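Local coordinates for protein large component of pyocin AP41 (Pseudomonas aeruginosa, PDB 4UHQ) that probably cuts DNA as the metal-binding nuclease domain of a Pseudomonas bacteriocin, belonging to the HNH endonucleases of the colicin/pyocin family, at residues S44-D47 with F48-Q51; I96-V99 with V100-S104; V115-P119 with K120-E124; I125-E128 with L129-R133. One frame throughout, in Å; residues are numbered along the deposited sequence.

Contact 1 (S44-D47 with F48-Q51); sequences SWRD and FREQ
Arg-46 and Glu-50, one helical turn apart, are joined by a salt bridge in which NE of Arg-46 donates to OE2 of Glu-50 at 3.0 Å. The oxygen sits at the edge of the guanidinium, close to its plane, but the N-H comes down on the carboxylate from above, and the two flat groups stand 87° apart. One residue further along, the Asp-47/Gln-51 pair repeats the i to i+4 spacing: NE2 of Gln-51 donates to OD1 of Asp-47 at 2.9 Å, though Gln-51 has a second conformer and this bond may be only partly made. A water donates to OD1 of Asp-47 and to OE1 of Glu-50, bridging two carboxylates whose oxygens are 4.8 Å apart, which probably eases their repulsion.

Trp-45 and Phe-48 form the apolar side. Their planes are only 20° apart but slid past one another, with CZ3 of Trp-45 lying 3.5 Å from CD1 of Phe-48. Arg-49 bends at its third torsion (72°), which brings one face of its guanidinium over CA of Arg-46. Its NH1 shares a water with NE1 of Trp-45, both nitrogens donating.

Ser-44 positions this first turn as the N-cap: its OG accepts from N of Asp-47 at 3.1 Å. OD2 of Asp-47 in turn accepts from Lys-43 N, fastening the helix start to the incoming chain. Helix 45-57 sets Phe-48 edge-to-face with Phe-42 of strand 41-42 and against Leu-37 of helix 31-37, while Trp-45 meets the ring of His-98 on strand 95-98 and both rings touch Leu-114.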
loop_
_atom_site.group_PDB
_atom_site.type_symbol
_atom_site.label_atom_id
_atom_site.label_comp_id
_atom_site.label_asym_id
_atom_site.label_seq_id
_atom_site.Cartn_x
_atom_site.Cartn_y
_atom_site.Cartn_z
ATOM N N SER A 44 -13.965 -5.637 5.008
ATOM C CA SER A 44 -13.139 -5.040 6.057
ATOM C C SER A 44 -11.848 -4.561 5.451
ATOM O O SER A 44 -11.502 -4.932 4.303
ATOM C CB SER A 44 -12.840 -6.051 7.155
ATOM O OG SER A 44 -11.948 -7.043 6.660
ATOM N N TRP A 45 -11.096 -3.770 6.209
ATOM C CA TRP A 45 -9.795 -3.340 5.699
ATOM C C TRP A 45 -8.852 -4.543 5.504
ATOM O O TRP A 45 -8.157 -4.642 4.489
ATOM C CB TRP A 45 -9.166 -2.321 6.634
ATOM C CG TRP A 45 -7.829 -1.929 6.139
ATOM C CD1 TRP A 45 -6.635 -2.211 6.721
ATOM C CD2 TRP A 45 -7.540 -1.238 4.914
ATOM N NE1 TRP A 45 -5.606 -1.703 5.950
ATOM C CE2 TRP A 45 -6.144 -1.095 4.843
ATOM C CE3 TRP A 45 -8.337 -0.694 3.895
ATOM C CZ2 TRP A 45 -5.527 -0.465 3.773
ATOM C CZ3 TRP A 45 -7.707 -0.082 2.841
ATOM C CH2 TRP A 45 -6.350 0.044 2.800
ATOM N N ARG A 46 -8.862 -5.472 6.461
ATOM C CA ARG A 46 -8.067 -6.691 6.307
ATOM C C ARG A 46 -8.375 -7.428 4.993
ATOM O O ARG A 46 -7.472 -7.913 4.318
ATOM C CB ARG A 46 -8.322 -7.614 7.499
ATOM C CG ARG A 46 -7.713 -9.015 7.341
ATOM C CD ARG A 46 -7.919 -9.840 8.593
ATOM N NE ARG A 46 -7.295 -11.151 8.471
ATOM C CZ ARG A 46 -7.278 -12.057 9.444
ATOM N NH1 ARG A 46 -7.850 -11.790 10.612
ATOM N NH2 ARG A 46 -6.688 -13.227 9.252
ATOM N N ASP A 47 -9.659 -7.572 4.670
ATOM C CA ASP A 47 -10.059 -8.202 3.424
ATOM C C ASP A 47 -9.451 -7.473 2.250
ATOM O O ASP A 47 -8.878 -8.082 1.324
ATOM C CB ASP A 47 -11.605 -8.205 3.352
ATOM C CG ASP A 47 -12.163 -9.002 2.189
ATOM O OD1 ASP A 47 -11.498 -9.945 1.691
ATOM O OD2 ASP A 47 -13.329 -8.701 1.805
ATOM N N PHE A 48 -9.563 -6.162 2.252
ATOM C CA PHE A 48 -8.966 -5.405 1.148
ATOM C C PHE A 48 -7.444 -5.616 1.070
ATOM O O PHE A 48 -6.899 -5.814 -0.024
ATOM C CB PHE A 48 -9.290 -3.902 1.285
ATOM C CG PHE A 48 -8.643 -3.070 0.220
ATOM C CD1 PHE A 48 -7.380 -2.562 0.405
ATOM C CD2 PHE A 48 -9.292 -2.822 -0.971
ATOM C CE1 PHE A 48 -6.761 -1.822 -0.602
ATOM C CE2 PHE A 48 -8.694 -2.057 -1.978
ATOM C CZ PHE A 48 -7.433 -1.565 -1.807
ATOM N N ARG A 49 -6.761 -5.523 2.208
ATOM C CA ARG A 49 -5.305 -5.642 2.226
ATOM C C ARG A 49 -4.867 -6.992 1.641
ATOM O O ARG A 49 -3.920 -7.064 0.834
ATOM C CB ARG A 49 -4.785 -5.494 3.657
ATOM C CG ARG A 49 -3.266 -5.606 3.827
ATOM C CD ARG A 49 -2.909 -5.466 5.302
ATOM N NE ARG A 49 -3.309 -6.668 6.038
ATOM C CZ ARG A 49 -4.045 -6.681 7.147
ATOM N NH1 ARG A 49 -4.484 -5.547 7.685
ATOM N NH2 ARG A 49 -4.343 -7.844 7.729
ATOM N N GLU A 50 -5.537 -8.059 2.045
ATOM C CA GLU A 50 -5.227 -9.391 1.543
ATOM C C GLU A 50 -5.455 -9.458 0.040
ATOM O O GLU A 50 -4.597 -9.963 -0.687
ATOM C CB GLU A 50 -6.061 -10.442 2.284
ATOM C CG GLU A 50 -5.630 -10.591 3.687
ATOM C CD GLU A 50 -6.583 -11.445 4.504
ATOM O OE1 GLU A 50 -7.670 -11.808 3.984
ATOM O OE2 GLU A 50 -6.258 -11.738 5.671
ATOM N N GLN A 51 -6.565 -8.920 -0.463
ATOM C CA GLN A 51 -6.829 -9.025 -1.890
ATOM C C GLN A 51 -5.891 -8.108 -2.656
ATOM O O GLN A 51 -5.515 -8.403 -3.800
ATOM C CB GLN A 51 -8.309 -8.728 -2.208
ATOM C CG GLN A 51 -9.267 -9.733 -1.576
ATOM C CD GLN A 51 -10.698 -9.617 -2.090
ATOM O OE1 GLN A 51 -10.929 -9.375 -3.274
ATOM N NE2 GLN A 51 -11.660 -9.804 -1.196
HETATM O O HOH W 1 -3.196 -2.989 7.729
HETATM O O HOH W 2 -9.413 -11.688 1.814
#

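Contact 2 (I96-V99 with V100-S104); sequences IHHV and VPLES. With NI (nickel (II) ion), chain E; CIT (citric acid), chain C.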
loop_
_atom_site.group_PDB
_atom_site.type_symbol
_atom_site.label_atom_id
_atom_site.label_comp_id
_atom_site.label_asym_id
_atom_site.label_seq_id
_atom_site.Cartn_x
_atom_site.Cartn_y
_atom_site.Cartn_z
ATOM N N ILE A 96 0.029 -0.001 3.636
ATOM C CA ILE A 96 -0.834 0.800 2.788
ATOM C C ILE A 96 -1.301 1.997 3.620
ATOM O O ILE A 96 -1.960 1.808 4.654
ATOM C CB ILE A 96 -2.027 -0.028 2.318
ATOM C CG1 ILE A 96 -1.570 -1.288 1.596
ATOM C CG2 ILE A 96 -2.895 0.854 1.375
ATOM C CD1 ILE A 96 -2.731 -2.271 1.362
ATOM N N HIS A 97 -0.858 3.192 3.251
ATOM C CA HIS A 97 -1.224 4.407 3.993
ATOM C C HIS A 97 -2.300 5.185 3.248
ATOM O O HIS A 97 -2.300 5.298 2.012
ATOM C CB HIS A 97 0.055 5.250 4.204
ATOM C CG HIS A 97 -0.152 6.725 4.461
ATOM N ND1 HIS A 97 -0.629 7.260 5.657
ATOM C CD2 HIS A 97 0.174 7.791 3.683
ATOM C CE1 HIS A 97 -0.623 8.579 5.575
ATOM N NE2 HIS A 97 -0.145 8.927 4.384
ATOM N N HIS A 98 -3.250 5.693 4.023
ATOM C CA HIS A 98 -4.285 6.565 3.492
ATOM C C HIS A 98 -3.754 7.994 3.447
ATOM O O HIS A 98 -3.460 8.603 4.468
ATOM C CB HIS A 98 -5.552 6.460 4.372
ATOM C CG HIS A 98 -6.238 5.137 4.214
ATOM N ND1 HIS A 98 -5.910 4.017 4.958
ATOM C CD2 HIS A 98 -7.233 4.768 3.370
ATOM C CE1 HIS A 98 -6.663 2.995 4.543
ATOM N NE2 HIS A 98 -7.469 3.426 3.581
ATOM N N VAL A 99 -3.605 8.512 2.231
ATOM C CA VAL A 99 -2.941 9.786 1.969
ATOM C C VAL A 99 -3.627 10.923 2.714
ATOM O O VAL A 99 -2.962 11.721 3.379
ATOM C CB VAL A 99 -2.922 10.068 0.462
ATOM C CG1 VAL A 99 -2.331 11.418 0.165
ATOM C CG2 VAL A 99 -2.062 9.013 -0.260
ATOM N N VAL A 100 -4.952 11.006 2.573
ATOM C CA VAL A 100 -5.774 11.779 3.519
ATOM C C VAL A 100 -6.163 10.763 4.587
ATOM O O VAL A 100 -6.844 9.768 4.312
ATOM C CB VAL A 100 -7.027 12.339 2.858
ATOM C CG1 VAL A 100 -7.866 13.086 3.923
ATOM C CG2 VAL A 100 -6.640 13.256 1.707
ATOM N N PRO A 101 -5.650 10.930 5.793
ATOM C CA PRO A 101 -5.913 9.908 6.795
ATOM C C PRO A 101 -7.390 9.680 7.094
ATOM O O PRO A 101 -8.235 10.563 6.943
ATOM C CB PRO A 101 -5.202 10.445 8.037
ATOM C CG PRO A 101 -4.040 11.224 7.430
ATOM C CD PRO A 101 -4.649 11.919 6.252
ATOM N N LEU A 102 -7.699 8.451 7.495
ATOM C CA LEU A 102 -9.079 8.146 7.868
ATOM C C LEU A 102 -9.580 9.082 8.941
ATOM O O LEU A 102 -10.718 9.529 8.951
ATOM C CB LEU A 102 -9.177 6.676 8.315
ATOM C CG LEU A 102 -8.630 5.665 7.296
ATOM C CD1 LEU A 102 -8.637 4.236 7.878
ATOM C CD2 LEU A 102 -9.510 5.721 6.098
ATOM N N GLU A 103 -8.674 9.437 9.850
ATOM C CA GLU A 103 -9.025 10.296 10.935
ATOM C C GLU A 103 -9.202 11.783 10.525
ATOM O O GLU A 103 -9.595 12.621 11.310
ATOM C CB GLU A 103 -7.954 10.176 12.043
ATOM C CG GLU A 103 -6.536 10.515 11.580
ATOM C CD GLU A 103 -5.518 10.570 12.724
ATOM O OE1 GLU A 103 -5.834 10.078 13.830
ATOM O OE2 GLU A 103 -4.406 11.106 12.510
ATOM N N SER A 104 -8.885 12.087 9.270
ATOM C CA SER A 104 -8.931 13.431 8.724
ATOM C C SER A 104 -9.881 13.471 7.540
ATOM O O SER A 104 -9.769 14.358 6.687
ATOM C CB SER A 104 -7.538 13.866 8.243
ATOM O OG SER A 104 -6.635 13.836 9.335
HETATM NI NI NI E . -1.393 6.484 7.438
HETATM C C1 CIT C . -5.465 6.448 9.146
HETATM O O1 CIT C . -6.196 7.176 9.910
HETATM O O2 CIT C . -5.295 6.821 7.990
HETATM C C2 CIT C . -4.809 5.214 9.713
HETATM C C3 CIT C . -3.476 4.794 9.062
HETATM O O7 CIT C . -2.535 5.830 9.258
HETATM C C4 CIT C . -2.972 3.510 9.723
HETATM C C5 CIT C . -2.486 3.787 11.122
HETATM O O3 CIT C . -1.934 4.866 11.435
HETATM O O4 CIT C . -2.717 2.896 11.958
HETATM C C6 CIT C . -3.544 4.511 7.576
HETATM O O5 CIT C . -4.497 3.753 7.209
HETATM O O6 CIT C . -2.737 5.035 6.778
HETATM O O HOH W 3 -3.045 7.819 7.057
#
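Leu-102 places its CD2 methyl over one face of the His-98 imidazole, set toward its CD2-CG side, 3.8 Å from the ring centroid and 15° off the normal, a CH-pi contact across the turn that leaves the strand. O5 of a citrate lies at the ring edge, where ND1 of His-98 donates to it at 2.7 Å; NE2 is hydrogen-bonded to Leu-108 O. With a nitrogen held at each of two points and a methyl on its face, the imidazole has its rotation well fixed.

His-97 is turned differently. Its CG lies opposite the backbone nitrogen (chi1 158°), which carries the ring to the nickel, where ND1 binds at 2.1 Å. The citrate, probably from the crystallisation liquor, joins the two neighbours: O6 is both a nickel ligand and the acceptor of the His-98 backbone N at 2.9 Å. Beyond the turn, N of Leu-102 donates to citrate O2, also at 2.9 Å, and Glu-103 N adds a weak bond to O1. Pro-101 shapes the path between, its CD resting 3.3 Å from the carbonyl oxygen of Val-99, while a backbone bond from Ser-104 N to Pro-101 O closes a short 3-10 turn.

Citrate O7, a water, His-122 and His-126 complete the metal shell. The loop's backbone N-H groups line the citrate-filled pocket beside the metal, and the strand before it, ending in paired histidines of which the first is a metal ligand, is characteristic of the HNH, or beta-beta-alpha-metal, motif of His-Me finger nucleases.

Contact 3 (V115-P119 with K120-E124); sequences VIVTP and KRHSE. With NI (nickel (II) ion), chain E.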
loop_
_atom_site.group_PDB
_atom_site.type_symbol
_atom_site.label_atom_id
_atom_site.label_comp_id
_atom_site.label_asym_id
_atom_site.label_seq_id
_atom_site.Cartn_x
_atom_site.Cartn_y
_atom_site.Cartn_z
ATOM N N VAL A 115 -1.255 4.974 -0.746
ATOM C CA VAL A 115 0.127 4.785 -1.214
ATOM C C VAL A 115 0.729 3.621 -0.473
ATOM O O VAL A 115 0.217 3.190 0.579
ATOM C CB VAL A 115 1.004 6.037 -1.001
ATOM C CG1 VAL A 115 0.571 7.168 -1.921
ATOM C CG2 VAL A 115 0.961 6.487 0.507
ATOM N N ILE A 116 1.837 3.081 -1.002
ATOM C CA ILE A 116 2.621 2.120 -0.228
ATOM C C ILE A 116 3.825 2.831 0.357
ATOM O O ILE A 116 4.454 3.655 -0.319
ATOM C CB ILE A 116 3.126 0.924 -1.066
ATOM C CG1 ILE A 116 1.973 0.223 -1.786
ATOM C CG2 ILE A 116 3.865 -0.076 -0.168
ATOM C CD1 ILE A 116 0.794 -0.217 -0.873
ATOM N N VAL A 117 4.069 2.574 1.647
ATOM C CA VAL A 117 5.154 3.174 2.418
ATOM C C VAL A 117 5.793 2.113 3.282
ATOM O O VAL A 117 5.186 1.080 3.617
ATOM C CB VAL A 117 4.658 4.319 3.324
ATOM C CG1 VAL A 117 4.401 5.579 2.499
ATOM C CG2 VAL A 117 3.371 3.864 4.071
ATOM N N THR A 118 7.048 2.320 3.648
ATOM C CA THR A 118 7.651 1.440 4.661
ATOM C C THR A 118 7.104 1.810 6.043
ATOM O O THR A 118 6.572 2.910 6.227
ATOM C CB THR A 118 9.174 1.544 4.718
ATOM O OG1 THR A 118 9.524 2.903 5.013
ATOM C CG2 THR A 118 9.743 1.172 3.402
ATOM N N PRO A 119 7.239 0.934 7.023
ATOM C CA PRO A 119 6.771 1.319 8.361
ATOM C C PRO A 119 7.439 2.586 8.869
ATOM O O PRO A 119 6.754 3.464 9.498
ATOM C CB PRO A 119 7.145 0.126 9.226
ATOM C CG PRO A 119 7.092 -1.046 8.256
ATOM C CD PRO A 119 7.617 -0.498 6.963
ATOM N N LYS A 120 8.754 2.720 8.672
ATOM C CA LYS A 120 9.459 3.921 9.105
ATOM C C LYS A 120 8.911 5.154 8.412
ATOM O O LYS A 120 8.619 6.168 9.103
ATOM C CB LYS A 120 10.963 3.776 8.813
ATOM C CG LYS A 120 11.803 5.059 8.972
ATOM C CD LYS A 120 13.296 4.760 8.596
ATOM C CE LYS A 120 14.137 6.035 8.595
ATOM N NZ LYS A 120 13.782 7.018 7.526
ATOM N N ARG A 121 8.753 5.115 7.088
ATOM C CA ARG A 121 8.280 6.324 6.401
ATOM C C ARG A 121 6.827 6.611 6.748
ATOM O O ARG A 121 6.464 7.792 6.903
ATOM C CB ARG A 121 8.455 6.221 4.865
ATOM C CG ARG A 121 8.146 7.508 4.114
ATOM C CD ARG A 121 9.026 8.717 4.574
ATOM N NE ARG A 121 8.409 9.935 4.077
ATOM C CZ ARG A 121 8.481 11.121 4.701
ATOM N NH1 ARG A 121 9.217 11.223 5.808
ATOM N NH2 ARG A 121 7.811 12.158 4.226
ATOM N N HIS A 122 6.002 5.591 6.948
ATOM C CA HIS A 122 4.610 5.877 7.338
ATOM C C HIS A 122 4.557 6.660 8.655
ATOM O O HIS A 122 3.783 7.620 8.807
ATOM C CB HIS A 122 3.877 4.537 7.492
ATOM C CG HIS A 122 2.383 4.649 7.549
ATOM N ND1 HIS A 122 1.583 3.550 7.779
ATOM C CD2 HIS A 122 1.539 5.688 7.357
ATOM C CE1 HIS A 122 0.311 3.913 7.785
ATOM N NE2 HIS A 122 0.252 5.218 7.570
ATOM N N SER A 123 5.343 6.252 9.632
ATOM C CA SER A 123 5.397 6.971 10.889
ATOM C C SER A 123 5.875 8.413 10.710
ATOM O O SER A 123 5.265 9.359 11.309
ATOM C CB SER A 123 6.290 6.209 11.856
ATOM O OG SER A 123 6.408 6.876 13.098
ATOM N N GLU A 124 6.919 8.607 9.886
ATOM C CA GLU A 124 7.417 9.941 9.637
ATOM C C GLU A 124 6.324 10.790 8.995
ATOM O O GLU A 124 6.183 11.972 9.330
ATOM C CB GLU A 124 8.654 9.914 8.747
ATOM C CG GLU A 124 9.824 9.242 9.448
ATOM C CD GLU A 124 11.011 9.058 8.524
ATOM O OE1 GLU A 124 10.886 9.328 7.313
ATOM O OE2 GLU A 124 12.095 8.673 9.023
HETATM NI NI NI E . -1.393 6.484 7.438
HETATM O O HOH W 3 -3.045 7.819 7.057
#
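Thr-118 and Arg-121 meet where the second strand of the beta-beta-alpha-metal motif of HNH nucleases gives way to its helix, which supplies two of the three nickel-binding histidines, His-122 and His-126. Thr-118 is the N-cap: OG1, held between its backbone nitrogen and carbonyl carbon (chi1 59°), accepts from N of Arg-121 at 3.1 Å. The hydroxyl is also hydrogen-bonded to OE1 of Glu-86, so two partners grip it. The regular helical bonds start at once, N of His-122 donating to O of Thr-118 at 2.8 Å and N of Ser-123 to O of Pro-119.

On the inner side, CG2 of Val-117 presses against CB of His-122 at 3.5 Å, the two side chains crossing at about a right angle. This packing probably helps to set the imidazole, whose ND1 is hydrogen-bonded to Glu-95 OE1; Glu-95 is thus a second-shell residue that probably helps to fix the rotation of the ring.

The outer side carries a salt-bridge network round Glu-124. NZ of Lys-120, reached by a kink at the last torsion of its chain, donates to OE2 of Glu-124 at 2.8 Å on the syn side, tilted 31° out of the carboxylate plane. OE1 of Glu-124 lies in the guanidinium plane of Arg-121 and is met by NH1 on its anti side, 22° out of the carboxylate plane, while NE of Arg-121 bonds Gly-24 O. Across the helix, NE2 of His-122 binds the nickel at 2.1 Å.

Contact 4 (I125-E128 with L129-R133); sequences IHKE and LKLKR. With NI (nickel (II) ion), chain E.
Ile-125 and Leu-129 lie side by side on the metal-facing flank of helix 119-132, the helix of the beta-beta-alpha-metal motif, with CG2 of Ile-125 and CD1 of Leu-129 at 4.1 Å. This is the packed side of the contact. CG of Leu-129 also lies 3.3 Å from O of Ile-125, and the Leu-129 side chain leans on Pro-101 of the loop that follows strand 95-98. Pro-101 touches His-126 as well, so one proline meets two residues almost a turn apart, His-126 and Leu-129.

The rest of the circumference is looser: Lys-127, Lys-130, Leu-131 and Lys-132 are exposed, and their contacts consist mostly of methylenes or methyls lying along carbonyl oxygens one turn back, as when CD1 of Leu-131 comes to 3.4 Å from O of Lys-127. The Lys-127 chain is fully extended and meets Leu-131 obliquely through CG. Glu-128 is directed back along the helix, where its OE1 forms a salt bridge with NH2 of Arg-121. NZ of Lys-132, 4.7 Å from that OE1, makes no direct contact with it but would probably add to the favourable field.

Four backbone bonds of ordinary length run through the segment; the bonds from Arg-133 N, to O of Leu-129 and of Lys-130, are weak. His-126, its CG opposite the carbonyl carbon (chi1 -78°), swings its ring outward from the helix so that NE2 binds the nickel at 2.1 Å.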
loop_
_atom_site.group_PDB
_atom_site.type_symbol
_atom_site.label_atom_id
_atom_site.label_comp_id
_atom_site.label_asym_id
_atom_site.label_seq_id
_atom_site.Cartn_x
_atom_site.Cartn_y
_atom_site.Cartn_z
ATOM N N ILE A 125 5.586 10.212 8.061
ATOM C CA ILE A 125 4.548 11.012 7.379
ATOM C C ILE A 125 3.514 11.498 8.382
ATOM O O ILE A 125 3.129 12.667 8.368
ATOM C CB ILE A 125 3.884 10.186 6.269
ATOM C CG1 ILE A 125 4.856 10.044 5.113
ATOM C CG2 ILE A 125 2.538 10.799 5.828
ATOM C CD1 ILE A 125 4.365 8.998 4.052
ATOM N N HIS A 126 3.112 10.637 9.314
ATOM C CA HIS A 126 2.136 11.063 10.290
ATOM C C HIS A 126 2.691 12.092 11.268
ATOM O O HIS A 126 1.963 13.010 11.639
ATOM C CB HIS A 126 1.546 9.864 11.002
ATOM C CG HIS A 126 0.526 9.175 10.165
ATOM N ND1 HIS A 126 -0.750 9.666 10.040
ATOM C CD2 HIS A 126 0.608 8.094 9.348
ATOM C CE1 HIS A 126 -1.415 8.923 9.172
ATOM N NE2 HIS A 126 -0.620 7.953 8.750
ATOM N N LYS A 127 3.953 11.958 11.648
ATOM C CA LYS A 127 4.583 13.010 12.447
ATOM C C LYS A 127 4.550 14.349 11.708
ATOM O O LYS A 127 4.179 15.384 12.266
ATOM C CB LYS A 127 6.034 12.656 12.810
ATOM C CG LYS A 127 6.786 13.839 13.474
ATOM C CD LYS A 127 8.160 13.431 14.022
ATOM C CE LYS A 127 8.869 14.629 14.707
ATOM N NZ LYS A 127 10.164 14.180 15.335
ATOM N N GLU A 128 4.921 14.317 10.423
ATOM C CA GLU A 128 4.954 15.545 9.631
ATOM C C GLU A 128 3.566 16.130 9.495
ATOM O O GLU A 128 3.380 17.338 9.612
ATOM C CB GLU A 128 5.579 15.260 8.265
ATOM C CG GLU A 128 7.026 14.807 8.427
ATOM C CD GLU A 128 7.659 14.283 7.144
ATOM O OE1 GLU A 128 7.015 14.364 6.074
ATOM O OE2 GLU A 128 8.825 13.835 7.239
ATOM N N LEU A 129 2.565 15.277 9.304
ATOM C CA LEU A 129 1.216 15.835 9.170
ATOM C C LEU A 129 0.817 16.528 10.441
ATOM O O LEU A 129 0.138 17.573 10.429
ATOM C CB LEU A 129 0.194 14.710 8.838
ATOM C CG LEU A 129 0.313 14.116 7.442
ATOM C CD1 LEU A 129 -0.612 12.885 7.305
ATOM C CD2 LEU A 129 -0.094 15.195 6.458
ATOM N N LYS A 130 1.196 15.942 11.563
ATOM C CA LYS A 130 0.819 16.530 12.837
ATOM C C LYS A 130 1.472 17.881 13.065
ATOM O O LYS A 130 0.856 18.818 13.542
ATOM C CB LYS A 130 1.157 15.565 13.970
ATOM C CG LYS A 130 0.113 14.418 14.041
ATOM C CD LYS A 130 0.435 13.315 15.050
ATOM C CE LYS A 130 -0.339 12.032 14.679
ATOM N NZ LYS A 130 -0.045 10.880 15.569
ATOM N N LEU A 131 2.737 17.955 12.690
ATOM C CA LEU A 131 3.470 19.193 12.876
ATOM C C LEU A 131 2.857 20.283 12.037
ATOM O O LEU A 131 2.740 21.412 12.470
ATOM C CB LEU A 131 4.942 18.998 12.489
ATOM C CG LEU A 131 5.917 18.622 13.603
ATOM C CD1 LEU A 131 5.348 17.591 14.544
ATOM C CD2 LEU A 131 7.161 18.108 12.933
ATOM N N LYS A 132 2.480 19.934 10.815
ATOM C CA LYS A 132 2.011 20.931 9.860
ATOM C C LYS A 132 0.628 21.492 10.235
ATOM O O LYS A 132 0.234 22.548 9.743
ATOM C CB LYS A 132 1.996 20.341 8.453
ATOM C CG LYS A 132 3.401 20.194 7.843
ATOM C CD LYS A 132 3.294 19.349 6.583
ATOM C CE LYS A 132 4.616 19.164 5.879
ATOM N NZ LYS A 132 4.493 18.146 4.791
ATOM N N ARG A 133 -0.105 20.805 11.110
ATOM C CA ARG A 133 -1.301 21.444 11.695
ATOM C C ARG A 133 -0.975 22.743 12.451
ATOM O O ARG A 133 -1.857 23.584 12.656
ATOM C CB ARG A 133 -2.022 20.472 12.620
ATOM C CG ARG A 133 -2.499 19.236 11.900
ATOM C CD ARG A 133 -3.066 18.191 12.843
ATOM N NE ARG A 133 -3.296 16.925 12.126
ATOM C CZ ARG A 133 -3.676 15.783 12.694
ATOM N NH1 ARG A 133 -3.878 15.720 14.006
ATOM N NH2 ARG A 133 -3.850 14.700 11.945
HETATM NI NI NI E . -1.393 6.484 7.438
HETATM O O HOH W 3 -3.045 7.819 7.057
#

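Each contact is a local turn of the chain, and the four follow in series without nesting or crossing. Contact 1 opens helix 45-57, which packs on the sheet: Trp-45 and Arg-49 touch Ile-96, and Trp-45 reaches the ring of His-98. Contact 2 then leaves strand 95-98 through its turn. Contact 3 returns along the antiparallel neighbour, strand 114-117, where N of His-97 and O of Val-115 are 2.9 Å apart, and enters helix 119-132, whose later turns are contact 4. Contacts 2, 3 and 4 each supply one histidine to the nickel, uniting strand and helix in one metal site, while contact 1 adds no metal ligand and meets strand 95-98 through Trp-45 and Arg-49.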